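Local coordinates for insecticidal crystal protein Cry7Cal (Bacillus thuringiensis, PDB 5ZI1) that probably acts as a receptor-binding, pore-forming insecticidal toxin of the three-domain delta-endotoxin family, active against the locust Locusta migratoria manilensis, at residues C190-K202 and N214-L227. Numbering follows the deposited sequence.
Sequences CVKWYKEGLNKLK and NYNRFRREMTIMVL
Two helices of the N-terminal, helical delta-endotoxin domain meet here as an antiparallel hairpin, Tyr194 of 190-202 and Phe218 of 214-227 interlocking as knobs into holes; the axes of the two segments approach to 9.2 Å, with 166° between their directions. Tyr194 sits among Phe218, Met222, Thr223 and Leu227. With Tyr194 CG anti to the backbone N (chi1 173°), the ring swings across to the partner helix, where Leu227 CD1 makes a CH-pi contact over one face, 3.8 Å from the centroid of the Tyr194 ring, while Met222 CB touches the edge. Tyr194 OH ends against the aliphatic start of Arg219, 3.2 Å from Arg219 CG.

Phe218 enters where Gly197 has no side chain: its CZ comes within 3.9 Å of Gly197 CA, and a flat ring fits this close to bare backbone. Leucine, forking at CG into two methyls, suits the places beside the rings. Leu201 CD1 presses on Phe218 CB at 3.4 Å, and Leu198 CD2 meets the Phe218 edge while lying over a Tyr215 face, 3.7 Å from that ring's centroid. No hydrogen bond joins the segments.

Beyond the pair, Phe218 packs on helix 54-67, Val226 on helix 141-165, and Arg219 forms a salt bridge with Glu283 of helix 279-286, whose Phe279 meets Tyr215 edge-to-face.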
loop_
_atom_site.group_PDB
_atom_site.type_symbol
_atom_site.label_atom_id
_atom_site.label_comp_id
_atom_site.label_asym_id
_atom_site.label_seq_id
_atom_site.Cartn_x
_atom_site.Cartn_y
_atom_site.Cartn_z
ATOM N N CYS A 190 -4.860 -14.337 -0.451
ATOM C CA CYS A 190 -3.676 -13.468 -0.522
ATOM C C CYS A 190 -3.141 -13.138 0.864
ATOM O O CYS A 190 -1.925 -13.116 1.077
ATOM C CB CYS A 190 -3.980 -12.176 -1.281
ATOM S SG CYS A 190 -4.379 -12.423 -3.025
ATOM N N VAL A 191 -4.027 -12.885 1.825
ATOM C CA VAL A 191 -3.555 -12.520 3.155
ATOM C C VAL A 191 -2.875 -13.706 3.820
ATOM O O VAL A 191 -1.751 -13.590 4.316
ATOM C CB VAL A 191 -4.712 -11.957 3.995
ATOM C CG1 VAL A 191 -4.305 -11.801 5.445
ATOM C CG2 VAL A 191 -5.108 -10.610 3.430
ATOM N N LYS A 192 -3.529 -14.874 3.805
ATOM C CA LYS A 192 -2.978 -16.076 4.428
ATOM C C LYS A 192 -1.562 -16.377 3.940
ATOM O O LYS A 192 -0.649 -16.593 4.741
ATOM C CB LYS A 192 -3.908 -17.259 4.152
ATOM C CG LYS A 192 -3.310 -18.645 4.346
ATOM C CD LYS A 192 -4.326 -19.704 3.869
ATOM C CE LYS A 192 -4.003 -21.110 4.376
ATOM N NZ LYS A 192 -3.988 -21.152 5.866
ATOM N N TRP A 193 -1.356 -16.390 2.625
ATOM C CA TRP A 193 -0.042 -16.735 2.109
ATOM C C TRP A 193 0.948 -15.576 2.158
ATOM O O TRP A 193 2.156 -15.830 2.200
ATOM C CB TRP A 193 -0.183 -17.306 0.698
ATOM C CG TRP A 193 -0.724 -18.702 0.796
ATOM C CD1 TRP A 193 -2.036 -19.077 0.778
ATOM C CD2 TRP A 193 0.029 -19.897 1.018
ATOM N NE1 TRP A 193 -2.144 -20.428 0.944
ATOM C CE2 TRP A 193 -0.891 -20.959 1.091
ATOM C CE3 TRP A 193 1.398 -20.176 1.148
ATOM C CZ2 TRP A 193 -0.493 -22.281 1.285
ATOM C CZ3 TRP A 193 1.790 -21.490 1.341
ATOM C CH2 TRP A 193 0.846 -22.522 1.410
ATOM N N TYR A 194 0.479 -14.323 2.203
ATOM C CA TYR A 194 1.380 -13.225 2.555
ATOM C C TYR A 194 1.959 -13.440 3.944
ATOM O O TYR A 194 3.174 -13.323 4.156
ATOM C CB TYR A 194 0.658 -11.874 2.499
ATOM C CG TYR A 194 1.520 -10.724 3.029
ATOM C CD1 TYR A 194 2.511 -10.172 2.242
ATOM C CD2 TYR A 194 1.350 -10.220 4.320
ATOM C CE1 TYR A 194 3.333 -9.152 2.710
ATOM C CE2 TYR A 194 2.153 -9.180 4.806
ATOM C CZ TYR A 194 3.153 -8.657 3.989
ATOM O OH TYR A 194 3.979 -7.632 4.411
ATOM N N LYS A 195 1.089 -13.756 4.909
ATOM C CA LYS A 195 1.525 -13.965 6.285
ATOM C C LYS A 195 2.363 -15.228 6.437
ATOM O O LYS A 195 3.220 -15.296 7.328
ATOM C CB LYS A 195 0.311 -14.028 7.209
ATOM C CG LYS A 195 -0.374 -12.682 7.419
ATOM C CD LYS A 195 -1.549 -12.815 8.393
ATOM C CE LYS A 195 -2.268 -11.484 8.634
ATOM N NZ LYS A 195 -3.461 -11.656 9.533
ATOM N N GLU A 196 2.134 -16.237 5.596
ATOM C CA GLU A 196 2.912 -17.457 5.732
ATOM C C GLU A 196 4.324 -17.275 5.188
ATOM O O GLU A 196 5.289 -17.694 5.833
ATOM C CB GLU A 196 2.196 -18.621 5.044
ATOM C CG GLU A 196 2.301 -19.905 5.836
ATOM C CD GLU A 196 1.098 -20.809 5.642
ATOM O OE1 GLU A 196 1.235 -22.034 5.828
ATOM O OE2 GLU A 196 0.012 -20.292 5.303
ATOM N N GLY A 197 4.465 -16.658 4.010
ATOM C CA GLY A 197 5.790 -16.293 3.526
ATOM C C GLY A 197 6.546 -15.433 4.522
ATOM O O GLY A 197 7.741 -15.645 4.771
ATOM N N LEU A 198 5.854 -14.465 5.128
ATOM C CA LEU A 198 6.468 -13.714 6.210
ATOM C C LEU A 198 6.919 -14.646 7.323
ATOM O O LEU A 198 8.071 -14.582 7.772
ATOM C CB LEU A 198 5.500 -12.659 6.735
ATOM C CG LEU A 198 5.535 -11.331 5.977
ATOM C CD1 LEU A 198 4.827 -10.271 6.774
ATOM C CD2 LEU A 198 6.981 -10.929 5.696
ATOM N N ASN A 199 6.036 -15.555 7.747
ATOM C CA ASN A 199 6.362 -16.442 8.861
ATOM C C ASN A 199 7.558 -17.333 8.532
ATOM O O ASN A 199 8.476 -17.499 9.350
ATOM C CB ASN A 199 5.140 -17.291 9.227
ATOM C CG ASN A 199 5.398 -18.186 10.418
ATOM O OD1 ASN A 199 5.525 -17.709 11.548
ATOM N ND2 ASN A 199 5.511 -19.481 10.172
ATOM N N LYS A 200 7.572 -17.900 7.329
ATOM C CA LYS A 200 8.697 -18.716 6.913
ATOM C C LYS A 200 10.000 -17.905 6.902
ATOM O O LYS A 200 11.020 -18.349 7.443
ATOM C CB LYS A 200 8.386 -19.314 5.544
ATOM C CG LYS A 200 9.490 -20.174 4.947
ATOM C CD LYS A 200 9.293 -20.275 3.443
ATOM C CE LYS A 200 9.906 -21.544 2.886
ATOM N NZ LYS A 200 11.015 -21.305 1.962
ATOM N N LEU A 201 9.985 -16.701 6.307
ATOM C CA LEU A 201 11.202 -15.884 6.292
ATOM C C LEU A 201 11.649 -15.521 7.695
ATOM O O LEU A 201 12.853 -15.414 7.958
ATOM C CB LEU A 201 10.996 -14.616 5.472
ATOM C CG LEU A 201 10.865 -15.003 4.008
ATOM C CD1 LEU A 201 10.276 -13.894 3.198
ATOM C CD2 LEU A 201 12.215 -15.415 3.473
ATOM N N LYS A 202 10.706 -15.355 8.611
ATOM C CA LYS A 202 11.081 -14.967 9.961
ATOM C C LYS A 202 11.822 -16.086 10.667
ATOM O O LYS A 202 12.683 -15.822 11.512
ATOM C CB LYS A 202 9.833 -14.553 10.735
ATOM C CG LYS A 202 10.086 -14.017 12.130
ATOM C CD LYS A 202 8.752 -13.611 12.757
ATOM C CE LYS A 202 8.791 -13.631 14.266
ATOM N NZ LYS A 202 7.405 -13.460 14.810
ATOM N N ASN A 214 15.846 -9.980 4.334
ATOM C CA ASN A 214 15.069 -10.780 3.390
ATOM C C ASN A 214 13.592 -10.760 3.759
ATOM O O ASN A 214 12.723 -10.756 2.884
ATOM C CB ASN A 214 15.573 -12.221 3.361
ATOM C CG ASN A 214 16.992 -12.353 2.800
ATOM O OD1 ASN A 214 17.487 -11.479 2.081
ATOM N ND2 ASN A 214 17.643 -13.469 3.122
ATOM N N TYR A 215 13.304 -10.762 5.054
ATOM C CA TYR A 215 11.940 -10.649 5.535
ATOM C C TYR A 215 11.339 -9.307 5.122
ATOM O O TYR A 215 10.243 -9.248 4.557
ATOM C CB TYR A 215 11.960 -10.816 7.047
ATOM C CG TYR A 215 10.639 -10.602 7.755
ATOM C CD1 TYR A 215 10.224 -9.324 8.120
ATOM C CD2 TYR A 215 9.841 -11.692 8.118
ATOM C CE1 TYR A 215 9.063 -9.130 8.805
ATOM C CE2 TYR A 215 8.648 -11.506 8.801
ATOM C CZ TYR A 215 8.264 -10.231 9.138
ATOM O OH TYR A 215 7.089 -10.037 9.817
ATOM N N ASN A 216 12.078 -8.217 5.340
ATOM C CA ASN A 216 11.540 -6.918 4.972
ATOM C C ASN A 216 11.418 -6.768 3.462
ATOM O O ASN A 216 10.487 -6.108 2.973
ATOM C CB ASN A 216 12.402 -5.806 5.547
ATOM C CG ASN A 216 11.823 -4.445 5.268
ATOM O OD1 ASN A 216 10.746 -4.089 5.800
ATOM N ND2 ASN A 216 12.506 -3.676 4.395
ATOM N N ARG A 217 12.328 -7.378 2.707
ATOM C CA ARG A 217 12.238 -7.269 1.257
ATOM C C ARG A 217 10.980 -7.947 0.731
ATOM O O ARG A 217 10.370 -7.476 -0.234
ATOM C CB ARG A 217 13.473 -7.869 0.595
ATOM C CG ARG A 217 13.427 -7.749 -0.915
ATOM C CD ARG A 217 14.690 -8.261 -1.599
ATOM N NE ARG A 217 15.878 -7.502 -1.214
ATOM C CZ ARG A 217 16.826 -7.970 -0.411
ATOM N NH1 ARG A 217 17.879 -7.213 -0.111
ATOM N NH2 ARG A 217 16.713 -9.201 0.090
ATOM N N PHE A 218 10.608 -9.080 1.326
ATOM C CA PHE A 218 9.375 -9.744 0.944
ATOM C C PHE A 218 8.179 -8.862 1.265
ATOM O O PHE A 218 7.314 -8.633 0.411
ATOM C CB PHE A 218 9.292 -11.078 1.664
ATOM C CG PHE A 218 8.032 -11.828 1.426
ATOM C CD1 PHE A 218 7.908 -12.681 0.351
ATOM C CD2 PHE A 218 6.976 -11.725 2.320
ATOM C CE1 PHE A 218 6.742 -13.400 0.157
ATOM C CE2 PHE A 218 5.821 -12.437 2.128
ATOM C CZ PHE A 218 5.699 -13.277 1.047
ATOM N N ARG A 219 8.143 -8.314 2.481
ATOM C CA ARG A 219 7.070 -7.395 2.846
ATOM C C ARG A 219 6.984 -6.229 1.866
ATOM O O ARG A 219 5.900 -5.894 1.378
ATOM C CB ARG A 219 7.281 -6.890 4.272
ATOM C CG ARG A 219 6.500 -5.634 4.619
ATOM C CD ARG A 219 6.495 -5.400 6.134
ATOM N NE ARG A 219 7.853 -5.321 6.664
ATOM C CZ ARG A 219 8.170 -5.500 7.950
ATOM N NH1 ARG A 219 7.207 -5.769 8.854
ATOM N NH2 ARG A 219 9.454 -5.421 8.335
ATOM N N ARG A 220 8.126 -5.616 1.537
ATOM C CA ARG A 220 8.091 -4.428 0.688
ATOM C C ARG A 220 7.588 -4.766 -0.702
ATOM O O ARG A 220 6.647 -4.140 -1.199
ATOM C CB ARG A 220 9.471 -3.785 0.597
ATOM C CG ARG A 220 9.470 -2.568 -0.289
ATOM C CD ARG A 220 10.830 -1.883 -0.304
ATOM N NE ARG A 220 11.781 -2.615 -1.137
ATOM C CZ ARG A 220 12.780 -3.352 -0.661
ATOM N NH1 ARG A 220 12.977 -3.452 0.652
ATOM N NH2 ARG A 220 13.587 -3.979 -1.505
ATOM N N GLU A 221 8.185 -5.772 -1.338
ATOM C CA GLU A 221 7.808 -6.099 -2.710
ATOM C C GLU A 221 6.396 -6.689 -2.792
ATOM O O GLU A 221 5.648 -6.362 -3.722
ATOM C CB GLU A 221 8.837 -7.046 -3.317
ATOM C CG GLU A 221 10.238 -6.376 -3.524
ATOM C CD GLU A 221 11.123 -7.180 -4.454
ATOM O OE1 GLU A 221 10.608 -8.146 -5.058
ATOM O OE2 GLU A 221 12.334 -6.860 -4.590
ATOM N N MET A 222 6.009 -7.555 -1.842
ATOM C CA MET A 222 4.685 -8.190 -1.912
ATOM C C MET A 222 3.562 -7.251 -1.507
ATOM O O MET A 222 2.411 -7.473 -1.904
ATOM C CB MET A 222 4.622 -9.450 -1.048
ATOM C CG MET A 222 5.632 -10.486 -1.462
ATOM S SD MET A 222 5.385 -10.997 -3.171
ATOM C CE MET A 222 3.938 -12.067 -2.943
ATOM N N THR A 223 3.872 -6.226 -0.713
ATOM C CA THR A 223 2.938 -5.123 -0.539
ATOM C C THR A 223 2.587 -4.514 -1.888
ATOM O O THR A 223 1.401 -4.331 -2.215
ATOM C CB THR A 223 3.556 -4.090 0.402
ATOM O OG1 THR A 223 3.705 -4.684 1.700
ATOM C CG2 THR A 223 2.697 -2.834 0.514
ATOM N N ILE A 224 3.616 -4.243 -2.703
ATOM C CA ILE A 224 3.431 -3.660 -4.025
ATOM C C ILE A 224 2.799 -4.660 -4.985
ATOM O O ILE A 224 1.940 -4.306 -5.790
ATOM C CB ILE A 224 4.783 -3.163 -4.570
ATOM C CG1 ILE A 224 5.321 -2.003 -3.735
ATOM C CG2 ILE A 224 4.670 -2.792 -6.048
ATOM C CD1 ILE A 224 6.687 -1.522 -4.196
ATOM N N MET A 225 3.263 -5.901 -4.974
ATOM C CA MET A 225 2.763 -6.871 -5.945
ATOM C C MET A 225 1.379 -7.397 -5.578
ATOM O O MET A 225 0.546 -7.603 -6.468
ATOM C CB MET A 225 3.740 -8.031 -6.095
ATOM C CG MET A 225 4.933 -7.707 -7.005
ATOM S SD MET A 225 5.968 -9.159 -7.339
ATOM C CE MET A 225 7.078 -9.074 -5.934
ATOM N N VAL A 226 1.107 -7.604 -4.285
ATOM C CA VAL A 226 -0.130 -8.266 -3.895
ATOM C C VAL A 226 -1.042 -7.394 -3.034
ATOM O O VAL A 226 -2.189 -7.158 -3.413
ATOM C CB VAL A 226 0.171 -9.593 -3.190
ATOM C CG1 VAL A 226 -1.150 -10.259 -2.726
ATOM C CG2 VAL A 226 0.931 -10.491 -4.133
ATOM N N LEU A 227 -0.558 -6.916 -1.878
ATOM C CA LEU A 227 -1.472 -6.304 -0.911
ATOM C C LEU A 227 -2.153 -5.059 -1.475
ATOM O O LEU A 227 -3.343 -4.818 -1.209
ATOM C CB LEU A 227 -0.749 -5.944 0.383
ATOM C CG LEU A 227 0.015 -7.034 1.103
ATOM C CD1 LEU A 227 0.524 -6.512 2.463
ATOM C CD2 LEU A 227 -0.868 -8.287 1.238
#